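Local structure of putative thioesterase (Escherichia coli, 5UGZ) at residues R60-T71 with P173-L181. The protein is a putative type II thioesterase of the colibactin NRPS/PKS pathway that releases biosynthetic intermediates, probably by hydrolysing their thioester links. Sequence-based numbering, arbitrary orientation.
Sequences RGTRIRQPLCLT and PIIKNDYRL. With BME (beta-mercaptoethanol), chain C.
Arg60 and Asp178 join the loop 60-71 to helix 165-183 by a bidentate salt bridge, a worked example of how one charged pair can fix a loop against a helix. Arg60 NH1 donates to the syn lone pair of Asp178 OD2 at 2.8 Å, and Arg60 NH2 reaches Asp178 OD1 at 3.0 Å. Guanidinium and carboxylate meet end-on with their planes only 20° apart. Bends at chi2 and chi3 of Arg60 fold its chain round so that its end faces the acid. Ile174 CG2 sits over the centre of one guanidinium face, 3.8 Å above the plane, and also packs on Arg60 CB. The pair is buried and held from a second loop as well: Arg60 NH1 also binds Gly34 O, and Asp178 OD2 accepts from Gly33 N. Such a network would probably favour the charged forms of both groups.

Farther along the loop the grip passes to Asn177, whose CG stands anti to the backbone N (chi1 -178°) and carries the amide out to the backbone of the loop at Cys69. There Asn177 ND2 donates to Cys69 O at 3.2 Å, in the amide plane and fairly straight at 164°, while Leu68 CB lies against the same nitrogen. Asn177 OD1 is buried without a partner. Leu181 CD1 adds an apolar touch on Cys69 CB at 4.0 Å.

Toward solvent the fit slackens. The side chain of exposed Leu70 starts away from the helix, while the backbone Leu70 O lies 3.1 Å from Arg180 NH1, at the edge of that guanidinium. The contact ties the loop between strand 50-54 and helix 72-83 to a helix inserted between strands 121-125 and 198-203, an arrangement consistent with the lid-bearing alpha/beta-hydrolase fold of type II thioesterases.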
# COMPACT_ATOMS: atom_id res chain seq x y z
N ARG A 60 -11.57 9.93 -2.54
CA ARG A 60 -11.46 9.45 -3.91
C ARG A 60 -12.29 8.19 -4.03
O ARG A 60 -12.76 7.64 -3.03
CB ARG A 60 -9.99 9.26 -4.32
CG ARG A 60 -9.38 7.86 -4.09
CD ARG A 60 -9.03 7.58 -2.65
NE ARG A 60 -8.34 8.68 -1.97
CZ ARG A 60 -7.04 8.93 -2.04
NH1 ARG A 60 -6.25 8.17 -2.78
NH2 ARG A 60 -6.53 9.94 -1.34
N GLY A 61 -12.52 7.75 -5.26
CA GLY A 61 -13.25 6.51 -5.47
C GLY A 61 -14.65 6.56 -4.89
O GLY A 61 -15.38 7.54 -5.05
N THR A 62 -15.04 5.49 -4.20
CA THR A 62 -16.37 5.42 -3.61
C THR A 62 -16.54 6.38 -2.44
O THR A 62 -17.66 6.59 -1.97
CB THR A 62 -16.69 4.00 -3.15
OG1 THR A 62 -15.75 3.60 -2.14
CG2 THR A 62 -16.59 3.04 -4.31
N ARG A 63 -15.45 6.99 -1.97
CA ARG A 63 -15.52 7.91 -0.85
C ARG A 63 -15.08 9.30 -1.29
O ARG A 63 -14.42 10.03 -0.55
CB ARG A 63 -14.71 7.36 0.33
CG ARG A 63 -15.27 6.03 0.86
CD ARG A 63 -14.59 5.50 2.11
NE ARG A 63 -14.77 6.40 3.23
CZ ARG A 63 -13.80 6.84 4.02
NH1 ARG A 63 -12.55 6.44 3.84
NH2 ARG A 63 -14.09 7.68 5.00
N ILE A 64 -15.47 9.66 -2.52
CA ILE A 64 -15.08 10.94 -3.13
C ILE A 64 -15.71 12.11 -2.39
O ILE A 64 -15.19 13.22 -2.43
CB ILE A 64 -15.46 10.94 -4.62
CG1 ILE A 64 -15.14 12.28 -5.27
CG2 ILE A 64 -16.93 10.62 -4.80
CD1 ILE A 64 -13.68 12.59 -5.41
N ARG A 65 -16.82 11.90 -1.70
CA ARG A 65 -17.44 13.02 -1.01
C ARG A 65 -16.78 13.32 0.33
O ARG A 65 -17.06 14.36 0.92
CB ARG A 65 -18.92 12.75 -0.82
CG ARG A 65 -19.67 12.65 -2.12
CD ARG A 65 -21.10 13.16 -1.98
NE ARG A 65 -21.66 12.75 -0.70
CZ ARG A 65 -21.98 11.49 -0.40
NH1 ARG A 65 -22.48 11.20 0.80
NH2 ARG A 65 -21.81 10.52 -1.29
N GLN A 66 -15.94 12.44 0.81
CA GLN A 66 -15.30 12.60 2.11
C GLN A 66 -14.09 13.53 1.98
O GLN A 66 -13.36 13.46 0.99
CB GLN A 66 -14.86 11.25 2.67
CG GLN A 66 -15.99 10.24 2.83
CD GLN A 66 -17.16 10.80 3.60
OE1 GLN A 66 -16.98 11.63 4.49
NE2 GLN A 66 -18.35 10.36 3.26
N PRO A 67 -13.88 14.43 2.96
CA PRO A 67 -12.69 15.29 2.91
C PRO A 67 -11.42 14.46 2.86
O PRO A 67 -11.37 13.34 3.37
CB PRO A 67 -12.79 16.10 4.20
CG PRO A 67 -14.25 16.06 4.56
CD PRO A 67 -14.70 14.69 4.15
N LEU A 68 -10.39 15.01 2.22
CA LEU A 68 -9.10 14.34 2.14
C LEU A 68 -8.42 14.36 3.51
O LEU A 68 -8.61 15.28 4.30
CB LEU A 68 -8.22 15.02 1.07
CG LEU A 68 -8.66 14.82 -0.40
CD1 LEU A 68 -8.16 15.94 -1.34
CD2 LEU A 68 -8.20 13.46 -0.95
N CYS A 69 -7.64 13.32 3.78
CA CYS A 69 -6.93 13.21 5.05
C CYS A 69 -6.00 14.40 5.28
O CYS A 69 -5.55 15.03 4.32
CB CYS A 69 -6.14 11.90 5.11
SG CYS A 69 -7.10 10.46 5.62
N LEU A 70 -5.72 14.69 6.54
CA LEU A 70 -4.85 15.80 6.90
C LEU A 70 -3.44 15.31 7.23
O LEU A 70 -2.45 15.91 6.80
CB LEU A 70 -5.43 16.58 8.08
CG LEU A 70 -5.98 17.97 7.77
CD1 LEU A 70 -5.10 19.05 8.37
CD2 LEU A 70 -6.13 18.17 6.27
N THR A 71 -3.36 14.22 7.98
CA THR A 71 -2.08 13.65 8.37
C THR A 71 -2.13 12.13 8.40
O THR A 71 -3.20 11.54 8.56
CB THR A 71 -1.63 14.17 9.75
OG1 THR A 71 -2.77 14.29 10.61
CG2 THR A 71 -0.95 15.52 9.62
N PRO A 173 -5.51 17.34 -7.29
CA PRO A 173 -5.58 17.51 -5.82
C PRO A 173 -5.47 16.20 -5.06
O PRO A 173 -4.90 16.17 -3.97
CB PRO A 173 -6.95 18.16 -5.61
CG PRO A 173 -7.30 18.76 -6.90
CD PRO A 173 -6.68 17.92 -7.97
N ILE A 174 -6.01 15.11 -5.62
CA ILE A 174 -6.03 13.84 -4.89
C ILE A 174 -4.63 13.26 -4.77
O ILE A 174 -4.18 12.95 -3.66
CB ILE A 174 -7.00 12.86 -5.58
CG1 ILE A 174 -8.44 13.40 -5.47
CG2 ILE A 174 -6.89 11.49 -4.98
CD1 ILE A 174 -9.35 12.90 -6.59
N ILE A 175 -3.91 13.13 -5.89
CA ILE A 175 -2.55 12.57 -5.86
C ILE A 175 -1.58 13.49 -5.12
O ILE A 175 -0.64 13.01 -4.47
CB ILE A 175 -2.07 12.25 -7.31
CG1 ILE A 175 -0.63 11.71 -7.31
CG2 ILE A 175 -2.22 13.45 -8.23
CD1 ILE A 175 -0.35 10.69 -8.41
N LYS A 176 -1.79 14.81 -5.19
CA LYS A 176 -0.92 15.74 -4.47
C LYS A 176 -1.10 15.61 -2.96
O LYS A 176 -0.13 15.69 -2.20
CB LYS A 176 -1.22 17.18 -4.91
CG LYS A 176 -0.09 18.14 -4.66
CD LYS A 176 -0.45 19.50 -5.21
CE LYS A 176 0.75 20.42 -5.31
NZ LYS A 176 0.30 21.79 -5.66
N ASN A 177 -2.35 15.41 -2.52
CA ASN A 177 -2.61 15.14 -1.11
C ASN A 177 -1.89 13.89 -0.64
O ASN A 177 -1.30 13.88 0.45
CB ASN A 177 -4.11 15.00 -0.86
CG ASN A 177 -4.42 14.77 0.61
OD1 ASN A 177 -4.39 13.64 1.10
ND2 ASN A 177 -4.69 15.85 1.32
N ASP A 178 -1.96 12.81 -1.42
CA ASP A 178 -1.31 11.56 -1.02
C ASP A 178 0.21 11.71 -0.99
O ASP A 178 0.87 11.05 -0.18
CB ASP A 178 -1.70 10.42 -1.96
CG ASP A 178 -3.10 9.93 -1.68
OD1 ASP A 178 -3.68 10.38 -0.67
OD2 ASP A 178 -3.61 9.09 -2.45
N TYR A 179 0.78 12.54 -1.86
CA TYR A 179 2.20 12.84 -1.72
C TYR A 179 2.47 13.62 -0.45
O TYR A 179 3.45 13.35 0.25
CB TYR A 179 2.69 13.59 -2.95
CG TYR A 179 3.15 12.65 -4.03
CD1 TYR A 179 2.25 12.03 -4.87
CD2 TYR A 179 4.50 12.36 -4.18
CE1 TYR A 179 2.67 11.16 -5.86
CE2 TYR A 179 4.93 11.50 -5.16
CZ TYR A 179 4.02 10.90 -5.99
OH TYR A 179 4.47 10.04 -6.96
N ARG A 180 1.59 14.58 -0.12
CA ARG A 180 1.74 15.32 1.13
C ARG A 180 1.78 14.37 2.33
O ARG A 180 2.63 14.51 3.21
CB ARG A 180 0.62 16.35 1.28
CG ARG A 180 0.87 17.41 2.35
CD ARG A 180 -0.32 18.33 2.50
NE ARG A 180 -0.10 19.33 3.54
CZ ARG A 180 -0.55 19.25 4.79
NH1 ARG A 180 -1.26 18.20 5.16
NH2 ARG A 180 -0.29 20.21 5.66
N LEU A 181 0.86 13.41 2.37
CA LEU A 181 0.86 12.44 3.46
C LEU A 181 2.19 11.70 3.53
O LEU A 181 2.75 11.52 4.62
CB LEU A 181 -0.28 11.44 3.28
CG LEU A 181 -1.66 12.07 3.31
CD1 LEU A 181 -2.73 11.00 3.21
CD2 LEU A 181 -1.80 12.86 4.60
C1 BME C . -11.58 11.84 6.50
C2 BME C . -10.29 12.62 6.80
O1 BME C . -12.62 12.58 5.91
S2 BME C . -8.95 11.54 7.46